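Local structure of protein FmtA (Staphylococcus aureus, 5ZH8) at residues D110-I115 with L260-A265; S86-S91 with K104-Q109; K154-F159 with A220-E225; H144-N149 with I165-L170. The protein removes D-alanine ester groups from wall teichoic acid and lipoteichoic acid, and affects methicillin resistance, autolysis and cell wall structure. One frame throughout, in Å; residues are numbered along the deposited sequence.

Contact 1: residues D110-I115 with L260-A265; sequences DFEKGI and LAKGYA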
loop_
_atom_site.group_PDB
_atom_site.type_symbol
_atom_site.label_atom_id
_atom_site.label_comp_id
_atom_site.label_asym_id
_atom_site.label_seq_id
_atom_site.Cartn_x
_atom_site.Cartn_y
_atom_site.Cartn_z
ATOM N N ASP A 110 0.197 -18.349 -7.049
ATOM C CA ASP A 110 -0.729 -17.948 -8.093
ATOM C C ASP A 110 -2.127 -18.373 -7.648
ATOM O O ASP A 110 -2.413 -19.568 -7.553
ATOM C CB ASP A 110 -0.350 -18.618 -9.414
ATOM C CG ASP A 110 -1.283 -18.239 -10.571
ATOM O OD1 ASP A 110 -2.418 -17.776 -10.320
ATOM O OD2 ASP A 110 -0.876 -18.408 -11.740
ATOM N N PHE A 111 -2.980 -17.389 -7.363
ATOM C CA PHE A 111 -4.340 -17.644 -6.873
ATOM C C PHE A 111 -5.265 -18.154 -7.960
ATOM O O PHE A 111 -6.214 -18.888 -7.675
ATOM C CB PHE A 111 -4.948 -16.375 -6.260
ATOM C CG PHE A 111 -4.613 -16.182 -4.811
ATOM C CD1 PHE A 111 -5.304 -16.885 -3.835
ATOM C CD2 PHE A 111 -3.617 -15.305 -4.424
ATOM C CE1 PHE A 111 -5.006 -16.722 -2.497
ATOM C CE2 PHE A 111 -3.318 -15.136 -3.090
ATOM C CZ PHE A 111 -4.013 -15.842 -2.125
ATOM N N GLU A 112 -4.984 -17.767 -9.199
ATOM C CA GLU A 112 -5.842 -18.117 -10.329
ATOM C C GLU A 112 -5.657 -19.587 -10.731
ATOM O O GLU A 112 -6.625 -20.272 -11.076
ATOM C CB GLU A 112 -5.568 -17.192 -11.518
ATOM C CG GLU A 112 -6.065 -15.761 -11.331
ATOM C CD GLU A 112 -5.215 -14.933 -10.373
ATOM O OE1 GLU A 112 -3.978 -14.876 -10.550
ATOM O OE2 GLU A 112 -5.798 -14.326 -9.445
ATOM N N LYS A 113 -4.410 -20.057 -10.667
ATOM C CA LYS A 113 -4.059 -21.432 -11.023
ATOM C C LYS A 113 -3.948 -22.343 -9.802
ATOM O O LYS A 113 -3.666 -23.533 -9.937
ATOM C CB LYS A 113 -2.740 -21.443 -11.809
ATOM C CG LYS A 113 -2.727 -20.520 -13.026
ATOM C CD LYS A 113 -3.785 -20.959 -14.036
ATOM C CE LYS A 113 -3.993 -19.949 -15.157
ATOM N NZ LYS A 113 -4.697 -18.718 -14.694
ATOM N N GLY A 114 -4.169 -21.782 -8.615
ATOM C CA GLY A 114 -4.132 -22.549 -7.370
ATOM C C GLY A 114 -2.761 -23.068 -6.966
ATOM O O GLY A 114 -2.669 -24.032 -6.212
ATOM N N ILE A 115 -1.697 -22.430 -7.456
ATOM C CA ILE A 115 -0.334 -22.855 -7.157
ATOM C C ILE A 115 0.062 -22.328 -5.788
ATOM O O ILE A 115 0.093 -21.116 -5.573
ATOM C CB ILE A 115 0.673 -22.314 -8.192
ATOM C CG1 ILE A 115 0.327 -22.821 -9.600
ATOM C CG2 ILE A 115 2.110 -22.686 -7.804
ATOM C CD1 ILE A 115 0.974 -22.015 -10.708
ATOM N N LEU A 260 7.873 -17.955 -10.615
ATOM C CA LEU A 260 7.758 -16.509 -10.417
ATOM C C LEU A 260 6.398 -16.157 -9.821
ATOM O O LEU A 260 5.367 -16.389 -10.443
ATOM C CB LEU A 260 8.000 -15.755 -11.734
ATOM C CG LEU A 260 9.431 -15.279 -12.079
ATOM C CD1 LEU A 260 10.555 -16.227 -11.667
ATOM C CD2 LEU A 260 9.514 -14.955 -13.563
ATOM N N ALA A 261 6.412 -15.583 -8.624
ATOM C CA ALA A 261 5.192 -15.261 -7.896
ATOM C C ALA A 261 4.425 -14.106 -8.519
ATOM O O ALA A 261 5.001 -13.206 -9.117
ATOM C CB ALA A 261 5.521 -14.934 -6.442
ATOM N N LYS A 262 3.111 -14.147 -8.353
ATOM C CA LYS A 262 2.230 -13.073 -8.774
ATOM C C LYS A 262 1.894 -12.240 -7.544
ATOM O O LYS A 262 1.639 -12.785 -6.471
ATOM C CB LYS A 262 0.952 -13.647 -9.394
ATOM C CG LYS A 262 1.211 -14.596 -10.555
ATOM C CD LYS A 262 -0.060 -15.272 -11.061
ATOM C CE LYS A 262 -0.878 -14.369 -11.969
ATOM N NZ LYS A 262 -2.124 -15.044 -12.446
ATOM N N GLY A 263 1.903 -10.923 -7.707
ATOM C CA GLY A 263 1.588 -9.999 -6.622
ATOM C C GLY A 263 0.142 -9.568 -6.698
ATOM O O GLY A 263 -0.438 -9.506 -7.784
ATOM N N TYR A 264 -0.443 -9.262 -5.544
ATOM C CA TYR A 264 -1.869 -8.946 -5.473
ATOM C C TYR A 264 -2.162 -7.746 -4.577
ATOM O O TYR A 264 -1.442 -7.470 -3.616
ATOM C CB TYR A 264 -2.645 -10.162 -4.975
ATOM C CG TYR A 264 -2.573 -11.345 -5.906
ATOM C CD1 TYR A 264 -3.496 -11.497 -6.932
ATOM C CD2 TYR A 264 -1.584 -12.309 -5.765
ATOM C CE1 TYR A 264 -3.440 -12.579 -7.791
ATOM C CE2 TYR A 264 -1.515 -13.393 -6.626
ATOM C CZ TYR A 264 -2.451 -13.527 -7.636
ATOM O OH TYR A 264 -2.394 -14.603 -8.492
ATOM N N ALA A 265 -3.234 -7.041 -4.912
ATOM C CA ALA A 265 -3.748 -5.975 -4.076
ATOM C C ALA A 265 -5.270 -5.922 -4.195
ATOM O O ALA A 265 -5.805 -6.216 -5.259
ATOM C CB ALA A 265 -3.126 -4.656 -4.488
#
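Tyr264 has CG anti to its carbonyl carbon (chi1 -64°), which sends the ring toward loop 110-115. Lys262 leaves the backbone the same way and bends at chi3 (80°), so its amine turns to the same loop. Glu112 bends at chi2 and meets Tyr264 tip to tip. Its OE1 is gripped twice. Lys262 NZ lies 2.7 Å from Glu112 OE1, on the anti lone pair, in a salt bridge. Tyr264 OH donates to Glu112 OE1 from above the carboxylate plane, at 2.6 Å. The hydroxyl also accepts from the backbone: Phe111 N to Tyr264 OH is 3.1 Å. This chain of bonds fixes the phenol. The Phe111 ring turns its edge to one face of Tyr264, a T-shaped pair with planes at 87°. Asp110 runs alongside Lys262, and its OD1 makes a weak salt bridge to NZ at 3.5 Å. Asp110 OD1 also takes Lys113 N at 3.0 Å, an Asx motif that shapes the turn. Gly114 and Ile115 face Asp110 in a G1 beta bulge. Phe273 makes a cation-pi contact with Lys262. The contact joins the turn between strands 99-106 and 115-116 to the start of the small sheet of strands 264-265 and 272-273.

Contact 2: residues S86-S91 with K104-Q109; sequences SLFNGS and KGYGYQ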
loop_
_atom_site.group_PDB
_atom_site.type_symbol
_atom_site.label_atom_id
_atom_site.label_comp_id
_atom_site.label_asym_id
_atom_site.label_seq_id
_atom_site.Cartn_x
_atom_site.Cartn_y
_atom_site.Cartn_z
ATOM N N SER A 86 -1.917 -15.358 11.344
ATOM C CA SER A 86 -2.006 -14.002 10.789
ATOM C C SER A 86 -2.335 -13.985 9.287
ATOM O O SER A 86 -2.349 -12.927 8.670
ATOM C CB SER A 86 -0.706 -13.241 11.052
ATOM O OG SER A 86 0.386 -13.910 10.460
ATOM N N LEU A 87 -2.600 -15.155 8.711
ATOM C CA LEU A 87 -3.034 -15.285 7.314
ATOM C C LEU A 87 -1.978 -14.814 6.321
ATOM O O LEU A 87 -2.299 -14.330 5.251
ATOM C CB LEU A 87 -4.357 -14.544 7.084
ATOM C CG LEU A 87 -5.481 -14.844 8.082
ATOM C CD1 LEU A 87 -6.652 -13.896 7.878
ATOM C CD2 LEU A 87 -5.910 -16.294 7.960
ATOM N N PHE A 88 -0.713 -14.976 6.696
ATOM C CA PHE A 88 0.426 -14.604 5.861
ATOM C C PHE A 88 0.340 -15.321 4.522
ATOM O O PHE A 88 0.134 -16.533 4.483
ATOM C CB PHE A 88 1.714 -14.997 6.587
ATOM C CG PHE A 88 2.974 -14.709 5.822
ATOM C CD1 PHE A 88 3.344 -13.404 5.513
ATOM C CD2 PHE A 88 3.821 -15.750 5.447
ATOM C CE1 PHE A 88 4.524 -13.148 4.825
ATOM C CE2 PHE A 88 5.001 -15.497 4.764
ATOM C CZ PHE A 88 5.352 -14.195 4.451
ATOM N N ASN A 89 0.468 -14.571 3.431
ATOM C CA ASN A 89 0.545 -15.168 2.096
ATOM C C ASN A 89 1.893 -14.837 1.457
ATOM O O ASN A 89 2.103 -13.725 0.971
ATOM C CB ASN A 89 -0.607 -14.682 1.215
ATOM C CG ASN A 89 -0.801 -15.550 -0.016
ATOM O OD1 ASN A 89 -1.705 -16.387 -0.052
ATOM N ND2 ASN A 89 0.047 -15.364 -1.025
ATOM N N GLY A 90 2.799 -15.809 1.477
ATOM C CA GLY A 90 4.138 -15.634 0.934
ATOM C C GLY A 90 5.079 -16.702 1.454
ATOM O O GLY A 90 4.664 -17.839 1.653
ATOM N N SER A 91 6.338 -16.333 1.694
ATOM C CA SER A 91 7.371 -17.296 2.087
ATOM C C SER A 91 8.362 -16.711 3.073
ATOM O O SER A 91 8.652 -15.515 3.048
ATOM C CB SER A 91 8.145 -17.776 0.861
ATOM O OG SER A 91 9.183 -18.675 1.228
ATOM N N LYS A 104 9.832 -21.962 4.457
ATOM C CA LYS A 104 8.449 -22.412 4.321
ATOM C C LYS A 104 7.579 -21.404 3.581
ATOM O O LYS A 104 7.704 -20.196 3.774
ATOM C CB LYS A 104 7.859 -22.697 5.709
ATOM C CG LYS A 104 6.500 -23.365 5.679
ATOM C CD LYS A 104 6.090 -23.851 7.063
ATOM C CE LYS A 104 4.755 -24.584 7.012
ATOM N NZ LYS A 104 4.264 -24.986 8.363
ATOM N N GLY A 105 6.699 -21.925 2.729
ATOM C CA GLY A 105 5.744 -21.117 1.978
ATOM C C GLY A 105 4.360 -21.199 2.594
ATOM O O GLY A 105 3.981 -22.229 3.152
ATOM N N TYR A 106 3.613 -20.103 2.495
ATOM C CA TYR A 106 2.266 -20.012 3.040
ATOM C C TYR A 106 1.331 -19.400 1.993
ATOM O O TYR A 106 1.698 -18.454 1.290
ATOM C CB TYR A 106 2.263 -19.133 4.288
ATOM C CG TYR A 106 3.144 -19.602 5.429
ATOM C CD1 TYR A 106 4.507 -19.320 5.444
ATOM C CD2 TYR A 106 2.605 -20.293 6.521
ATOM C CE1 TYR A 106 5.313 -19.734 6.500
ATOM C CE2 TYR A 106 3.403 -20.711 7.580
ATOM C CZ TYR A 106 4.749 -20.424 7.570
ATOM O OH TYR A 106 5.539 -20.818 8.613
ATOM N N GLY A 107 0.110 -19.919 1.901
ATOM C CA GLY A 107 -0.853 -19.420 0.921
ATOM C C GLY A 107 -0.431 -19.684 -0.520
ATOM O O GLY A 107 0.291 -20.645 -0.795
ATOM N N TYR A 108 -0.859 -18.815 -1.433
ATOM C CA TYR A 108 -0.724 -19.064 -2.868
ATOM C C TYR A 108 0.282 -18.174 -3.591
ATOM O O TYR A 108 0.345 -16.966 -3.368
ATOM C CB TYR A 108 -2.091 -18.930 -3.539
ATOM C CG TYR A 108 -3.056 -20.001 -3.097
ATOM C CD1 TYR A 108 -3.846 -19.830 -1.960
ATOM C CD2 TYR A 108 -3.162 -21.196 -3.796
ATOM C CE1 TYR A 108 -4.730 -20.813 -1.553
ATOM C CE2 TYR A 108 -4.041 -22.184 -3.390
ATOM C CZ TYR A 108 -4.818 -21.987 -2.276
ATOM O OH TYR A 108 -5.684 -22.977 -1.884
ATOM N N GLN A 109 1.062 -18.804 -4.464
ATOM C CA GLN A 109 1.948 -18.108 -5.400
ATOM C C GLN A 109 1.134 -17.540 -6.559
ATOM O O GLN A 109 1.369 -16.414 -7.008
ATOM C CB GLN A 109 2.992 -19.088 -5.930
ATOM C CG GLN A 109 3.911 -18.544 -7.011
ATOM C CD GLN A 109 4.709 -19.651 -7.658
ATOM O OE1 GLN A 109 5.317 -20.468 -6.967
ATOM N NE2 GLN A 109 4.696 -19.694 -8.984
#
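Phe88 and Tyr106 cross at about a right angle, with their ring planes 67° apart. Phe88 CD2 comes to 3.6 Å from Tyr106 CD1, so the rings touch by their ortho carbons. Phe88 CG is anti to the backbone N (chi1 178°), which carries its ring back beside Gly90, whose N lies over one face. Asn89 works as a clamp. Its OD1 accepts from Tyr108 N at 2.9 Å, the donor standing above the carbonyl plane. Its ND2 gives a bond to Tyr108 O, also 2.9 Å, with the acceptor nearly in the amide plane. ND2 is bonded to Asn366 OD1 as well. Gly107, at positive phi, passes its CA close by Asn89 OD1. Gly90 and Tyr106 form an antiparallel hydrogen-bonded pair. Tyr106 N meets Gly90 O at 2.6 Å, nearly along the C=O axis, and Gly90 N returns a bond to Tyr106 O. The end of Tyr106 is held by Asp80, which also pairs with Lys104. Segments 86-91 and 104-109 form the open end of the hairpin of strands 90-96 and 99-106. Phe88 fits between helix 74-85, strand 359-365 and helix 371-382, and Tyr106 lies on helix 74-85.

Contact 3: residues K154-F159 with A220-E225; sequences KYLPWF and AKVIEE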
loop_
_atom_site.group_PDB
_atom_site.type_symbol
_atom_site.label_atom_id
_atom_site.label_comp_id
_atom_site.label_asym_id
_atom_site.label_seq_id
_atom_site.Cartn_x
_atom_site.Cartn_y
_atom_site.Cartn_z
ATOM N N LYS A 154 31.691 11.600 -15.907
ATOM C CA LYS A 154 32.983 10.967 -16.185
ATOM C C LYS A 154 32.810 9.594 -16.836
ATOM O O LYS A 154 33.453 9.297 -17.848
ATOM C CB LYS A 154 33.801 10.831 -14.898
ATOM C CG LYS A 154 35.243 10.425 -15.118
ATOM C CD LYS A 154 35.920 10.128 -13.800
ATOM C CE LYS A 154 37.419 9.940 -13.988
ATOM N NZ LYS A 154 38.025 9.197 -12.851
ATOM N N TYR A 155 31.934 8.772 -16.261
ATOM C CA TYR A 155 31.735 7.401 -16.733
ATOM C C TYR A 155 30.599 7.279 -17.747
ATOM O O TYR A 155 30.568 6.336 -18.538
ATOM C CB TYR A 155 31.492 6.460 -15.550
ATOM C CG TYR A 155 32.493 6.644 -14.432
ATOM C CD1 TYR A 155 33.763 6.078 -14.495
ATOM C CD2 TYR A 155 32.169 7.402 -13.316
ATOM C CE1 TYR A 155 34.679 6.267 -13.476
ATOM C CE2 TYR A 155 33.079 7.591 -12.284
ATOM C CZ TYR A 155 34.335 7.022 -12.369
ATOM O OH TYR A 155 35.247 7.209 -11.353
ATOM N N LEU A 156 29.684 8.243 -17.727
ATOM C CA LEU A 156 28.511 8.228 -18.592
ATOM C C LEU A 156 28.364 9.606 -19.243
ATOM O O LEU A 156 27.475 10.374 -18.880
ATOM C CB LEU A 156 27.280 7.854 -17.757
ATOM C CG LEU A 156 26.065 7.272 -18.473
ATOM C CD1 LEU A 156 26.428 6.060 -19.340
ATOM C CD2 LEU A 156 25.014 6.903 -17.432
ATOM N N PRO A 157 29.253 9.923 -20.211
ATOM C CA PRO A 157 29.415 11.252 -20.836
ATOM C C PRO A 157 28.125 11.973 -21.214
ATOM O O PRO A 157 28.026 13.186 -21.026
ATOM C CB PRO A 157 30.223 10.947 -22.097
ATOM C CG PRO A 157 31.010 9.735 -21.751
ATOM C CD PRO A 157 30.197 8.940 -20.779
ATOM N N TRP A 158 27.156 11.235 -21.748
ATOM C CA TRP A 158 25.897 11.831 -22.209
ATOM C C TRP A 158 24.957 12.231 -21.070
ATOM O O TRP A 158 24.110 13.103 -21.261
ATOM C CB TRP A 158 25.169 10.923 -23.215
ATOM C CG TRP A 158 25.027 9.487 -22.813
ATOM C CD1 TRP A 158 25.876 8.463 -23.123
ATOM C CD2 TRP A 158 23.967 8.913 -22.050
ATOM N NE1 TRP A 158 25.413 7.286 -22.593
ATOM C CE2 TRP A 158 24.241 7.532 -21.928
ATOM C CE3 TRP A 158 22.812 9.431 -21.450
ATOM C CZ2 TRP A 158 23.403 6.660 -21.230
ATOM C CZ3 TRP A 158 21.973 8.562 -20.766
ATOM C CH2 TRP A 158 22.275 7.191 -20.660
ATOM N N PHE A 159 25.109 11.619 -19.895
ATOM C CA PHE A 159 24.313 12.003 -18.733
ATOM C C PHE A 159 24.770 13.360 -18.185
ATOM O O PHE A 159 25.464 13.440 -17.167
ATOM C CB PHE A 159 24.376 10.926 -17.644
ATOM C CG PHE A 159 23.280 11.045 -16.622
ATOM C CD1 PHE A 159 22.059 10.422 -16.833
ATOM C CD2 PHE A 159 23.460 11.794 -15.461
ATOM C CE1 PHE A 159 21.043 10.533 -15.911
ATOM C CE2 PHE A 159 22.443 11.910 -14.529
ATOM C CZ PHE A 159 21.234 11.278 -14.754
ATOM N N ALA A 220 23.125 1.587 -12.486
ATOM C CA ALA A 220 23.134 0.362 -13.278
ATOM C C ALA A 220 23.708 0.620 -14.679
ATOM O O ALA A 220 24.455 -0.203 -15.204
ATOM C CB ALA A 220 21.731 -0.223 -13.374
ATOM N N LYS A 221 23.367 1.760 -15.275
ATOM C CA LYS A 221 23.887 2.119 -16.590
ATOM C C LYS A 221 25.380 2.457 -16.526
ATOM O O LYS A 221 26.139 2.132 -17.449
ATOM C CB LYS A 221 23.101 3.293 -17.182
ATOM C CG LYS A 221 23.438 3.605 -18.632
ATOM C CD LYS A 221 22.985 2.486 -19.563
ATOM C CE LYS A 221 24.017 2.203 -20.647
ATOM N NZ LYS A 221 23.807 0.872 -21.280
ATOM N N VAL A 222 25.793 3.110 -15.437
ATOM C CA VAL A 222 27.212 3.376 -15.172
ATOM C C VAL A 222 27.988 2.056 -15.175
ATOM O O VAL A 222 29.049 1.944 -15.804
ATOM C CB VAL A 222 27.412 4.120 -13.822
ATOM C CG1 VAL A 222 28.876 4.106 -13.387
ATOM C CG2 VAL A 222 26.902 5.555 -13.911
ATOM N N ILE A 223 27.444 1.059 -14.476
ATOM C CA ILE A 223 28.040 -0.274 -14.436
ATOM C C ILE A 223 28.185 -0.824 -15.850
ATOM O O ILE A 223 29.247 -1.312 -16.223
ATOM C CB ILE A 223 27.212 -1.251 -13.565
ATOM C CG1 ILE A 223 27.301 -0.855 -12.087
ATOM C CG2 ILE A 223 27.682 -2.692 -13.741
ATOM C CD1 ILE A 223 26.236 -1.477 -11.216
ATOM N N GLU A 224 27.118 -0.737 -16.633
ATOM C CA GLU A 224 27.146 -1.250 -17.998
ATOM C C GLU A 224 28.185 -0.532 -18.857
ATOM O O GLU A 224 28.913 -1.172 -19.612
ATOM C CB GLU A 224 25.766 -1.147 -18.651
ATOM C CG GLU A 224 24.774 -2.180 -18.149
ATOM C CD GLU A 224 23.490 -2.192 -18.948
ATOM O OE1 GLU A 224 23.194 -1.187 -19.637
ATOM O OE2 GLU A 224 22.775 -3.214 -18.885
ATOM N N GLU A 225 28.249 0.791 -18.719
ATOM C CA GLU A 225 29.121 1.627 -19.545
ATOM C C GLU A 225 30.603 1.393 -19.242
ATOM O O GLU A 225 31.401 1.310 -20.163
ATOM C CB GLU A 225 28.779 3.111 -19.344
ATOM C CG GLU A 225 29.391 4.052 -20.368
ATOM C CD GLU A 225 28.766 3.927 -21.744
ATOM O OE1 GLU A 225 27.549 3.617 -21.832
ATOM O OE2 GLU A 225 29.499 4.150 -22.738
#
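Leu156 lays its two methyl groups across the side chains of Lys221 and Glu225, crossing both at about a right angle. Its CG is anti to the backbone N (chi1 -158°), and the fork then reaches toward helix 213-227. Leu156 CD2 sits 3.8 Å from Lys221 CG. Leu156 CD1 is 3.7 Å from Glu225 CG and lies just as near OE1 of that residue. The aliphatic parts of two charged residues, one helical turn apart, therefore make the seat for a leucine. Val222 widens the seat: its CG2 is 4.2 Å from Leu156 CD2. Its other methyl, CG1, meets Tyr155 CB at 4.1 Å. Tyr155 points its CB at the helix, but its ring leads away, and its hydroxyl bonds Asn147 N. Glu225 CG also lies against the backbone, 3.2 Å from Tyr155 O.

Trp158 also packs on Leu156. Its chi1 of 48° puts CG in the crowded position between N and the carbonyl carbon. This folds the indole back so that Leu156 CG lies over one face. Trp158 CZ2 then touches Lys221 CG at 4.0 Å. Leu156 to Phe159 form a type I turn, with Phe159 N bonded to Leu156 O. Lys221 bends at chi2 and chi3, so its amine leaves the apolar patch. Lys221 NZ pairs with Glu224 OE1 at 2.7 Å, on the anti lone pair, and with Asp190.

The packing is largely apolar and joins the end of helix 152-155 to helix 213-227. Helix 189-199 meets Trp158 and Phe159, and helix 129-142 packs against Ile223 of helix 213-227.

Contact 4: residues H144-N149 with I165-L170; sequences HKININ and IPLKDL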
loop_
_atom_site.group_PDB
_atom_site.type_symbol
_atom_site.label_atom_id
_atom_site.label_comp_id
_atom_site.label_asym_id
_atom_site.label_seq_id
_atom_site.Cartn_x
_atom_site.Cartn_y
_atom_site.Cartn_z
ATOM N N HIS A 144 39.229 -0.763 -9.415
ATOM C CA HIS A 144 39.812 0.515 -9.848
ATOM C C HIS A 144 39.262 0.984 -11.199
ATOM O O HIS A 144 39.967 1.601 -11.992
ATOM C CB HIS A 144 41.346 0.459 -9.877
ATOM C CG HIS A 144 41.952 -0.297 -8.735
ATOM N ND1 HIS A 144 42.316 0.301 -7.548
ATOM C CD2 HIS A 144 42.255 -1.609 -8.602
ATOM C CE1 HIS A 144 42.817 -0.611 -6.737
ATOM N NE2 HIS A 144 42.796 -1.776 -7.354
ATOM N N LYS A 145 37.986 0.682 -11.439
ATOM C CA LYS A 145 37.276 1.087 -12.648
ATOM C C LYS A 145 36.377 2.289 -12.409
ATOM O O LYS A 145 36.064 3.005 -13.344
ATOM C CB LYS A 145 36.448 -0.078 -13.191
ATOM C CG LYS A 145 37.301 -1.199 -13.765
ATOM C CD LYS A 145 36.518 -2.047 -14.756
ATOM C CE LYS A 145 37.346 -3.211 -15.267
ATOM N NZ LYS A 145 37.635 -4.187 -14.177
ATOM N N ILE A 146 35.945 2.494 -11.170
ATOM C CA ILE A 146 35.215 3.705 -10.784
ATOM C C ILE A 146 35.725 4.228 -9.452
ATOM O O ILE A 146 36.310 3.494 -8.668
ATOM C CB ILE A 146 33.689 3.464 -10.658
ATOM C CG1 ILE A 146 33.386 2.536 -9.477
ATOM C CG2 ILE A 146 33.125 2.897 -11.952
ATOM C CD1 ILE A 146 31.920 2.191 -9.324
ATOM N N ASN A 147 35.492 5.510 -9.201
ATOM C CA ASN A 147 35.714 6.089 -7.884
ATOM C C ASN A 147 34.411 6.727 -7.433
ATOM O O ASN A 147 33.798 7.496 -8.176
ATOM C CB ASN A 147 36.835 7.120 -7.934
ATOM C CG ASN A 147 37.359 7.476 -6.565
ATOM O OD1 ASN A 147 36.702 8.180 -5.789
ATOM N ND2 ASN A 147 38.557 6.995 -6.259
ATOM N N ILE A 148 33.996 6.415 -6.212
ATOM C CA ILE A 148 32.641 6.750 -5.767
ATOM C C ILE A 148 32.377 8.261 -5.664
ATOM O O ILE A 148 31.230 8.699 -5.746
ATOM C CB ILE A 148 32.301 6.048 -4.435
ATOM C CG1 ILE A 148 30.785 5.886 -4.285
ATOM C CG2 ILE A 148 32.901 6.794 -3.251
ATOM C CD1 ILE A 148 30.153 4.996 -5.340
ATOM N N ASN A 149 33.430 9.057 -5.496
ATOM C CA ASN A 149 33.280 10.511 -5.403
ATOM C C ASN A 149 33.428 11.230 -6.743
ATOM O O ASN A 149 33.227 12.442 -6.813
ATOM C CB ASN A 149 34.263 11.058 -4.380
ATOM C CG ASN A 149 33.956 10.567 -2.980
ATOM O OD1 ASN A 149 32.920 10.914 -2.395
ATOM N ND2 ASN A 149 34.840 9.726 -2.443
ATOM N N ILE A 165 27.027 15.575 -10.496
ATOM C CA ILE A 165 26.499 14.650 -9.488
ATOM C C ILE A 165 27.496 13.528 -9.219
ATOM O O ILE A 165 27.687 12.676 -10.082
ATOM C CB ILE A 165 25.215 13.963 -9.994
ATOM C CG1 ILE A 165 24.154 14.982 -10.413
ATOM C CG2 ILE A 165 24.679 12.987 -8.946
ATOM C CD1 ILE A 165 23.040 14.365 -11.241
ATOM N N PRO A 166 28.129 13.506 -8.033
ATOM C CA PRO A 166 29.030 12.381 -7.774
ATOM C C PRO A 166 28.263 11.065 -7.675
ATOM O O PRO A 166 27.094 11.069 -7.285
ATOM C CB PRO A 166 29.688 12.745 -6.435
ATOM C CG PRO A 166 28.785 13.738 -5.805
ATOM C CD PRO A 166 28.102 14.471 -6.919
ATOM N N LEU A 167 28.912 9.958 -8.037
ATOM C CA LEU A 167 28.294 8.633 -7.940
ATOM C C LEU A 167 27.743 8.392 -6.540
ATOM O O LEU A 167 26.706 7.752 -6.384
ATOM C CB LEU A 167 29.304 7.531 -8.267
ATOM C CG LEU A 167 29.781 7.376 -9.705
ATOM C CD1 LEU A 167 30.804 6.250 -9.783
ATOM C CD2 LEU A 167 28.611 7.098 -10.638
ATOM N N LYS A 168 28.454 8.901 -5.533
ATOM C CA LYS A 168 28.071 8.740 -4.135
ATOM C C LYS A 168 26.700 9.342 -3.836
ATOM O O LYS A 168 25.942 8.773 -3.055
ATOM C CB LYS A 168 29.125 9.363 -3.212
ATOM C CG LYS A 168 28.929 8.999 -1.749
ATOM C CD LYS A 168 30.041 9.504 -0.852
ATOM C CE LYS A 168 30.097 8.680 0.431
ATOM N NZ LYS A 168 30.848 9.344 1.534
ATOM N N ASP A 169 26.391 10.484 -4.445
ATOM C CA ASP A 169 25.103 11.148 -4.236
ATOM C C ASP A 169 23.927 10.375 -4.845
ATOM O O ASP A 169 22.812 10.445 -4.335
ATOM C CB ASP A 169 25.141 12.583 -4.773
ATOM C CG ASP A 169 25.949 13.519 -3.890
ATOM O OD1 ASP A 169 26.417 13.078 -2.826
ATOM O OD2 ASP A 169 26.122 14.700 -4.260
ATOM N N LEU A 170 24.174 9.645 -5.928
ATOM C CA LEU A 170 23.182 8.726 -6.470
ATOM C C LEU A 170 22.999 7.551 -5.520
ATOM O O LEU A 170 21.883 7.215 -5.136
ATOM C CB LEU A 170 23.621 8.188 -7.827
ATOM C CG LEU A 170 23.847 9.170 -8.970
ATOM C CD1 LEU A 170 24.541 8.455 -10.116
ATOM C CD2 LEU A 170 22.535 9.759 -9.444
#
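Leu167 leaves its helix with CB directed at loop 144-149. That CB lies 3.4 Å from Ile148 O and 4.0 Å from Ile148 CD1. CG is anti to the carbonyl carbon (chi1 -70°), and chi2 of 178° extends CD1 along the loop. At the tip, Leu167 CD1 meets Asn147 O at 3.6 Å and Ile146 CB at 4.1 Å. The one side chain thus touches three successive loop residues. Ile148 crosses it obliquely. With CG1 anti to the backbone N (chi1 -155°), Ile148 also reaches Lys168, CG1 to CB at 4.0 Å. Ile148 O receives a weak, bent bond from Lys168 N at 2.8 Å. The bond supplies an acceptor to an amide in the first turn of the helix. Lys168 then runs extended beside Asn149, Asn149 OD1 lying 3.6 Å from Lys168 CD, and its amine goes on to Gln324 O. Pro166 CB packs on Asn149 O. Ile146 and Ile148 also rest on helix 129-142, while Leu167 touches Leu219 of helix 213-227. Pro166 is at the N-cap position of helix 167-171, and the loop after helix 129-142, which ends in a Schellman motif at His144, packs over that helix start within the beta-lactamase family fold.

From the N terminus, contact 2 comes first and closes the hairpin of strands 90-96 and 99-106. Contact 1 opens directly after it, at 110-115, and closes a long loop when the chain returns at 260-265. The two touch: Gln109 bonds through its backbone to Ile115 and Lys262. Contacts 3 and 4 are both nested inside that loop. They cross, because their segments alternate: 144-149, 154-159, 165-170, 220-225. Tyr155 joins them by packing on Leu167. Contact 2 lies in the large antiparallel sheet, and contact 1 joins the turn that follows it to the two-stranded sheet 264-265/272-273. Contacts 3 and 4 tie up the helical part, on the opposite side of the chain's centre, their centres about 37 to 40 Å from those of contacts 1 and 2.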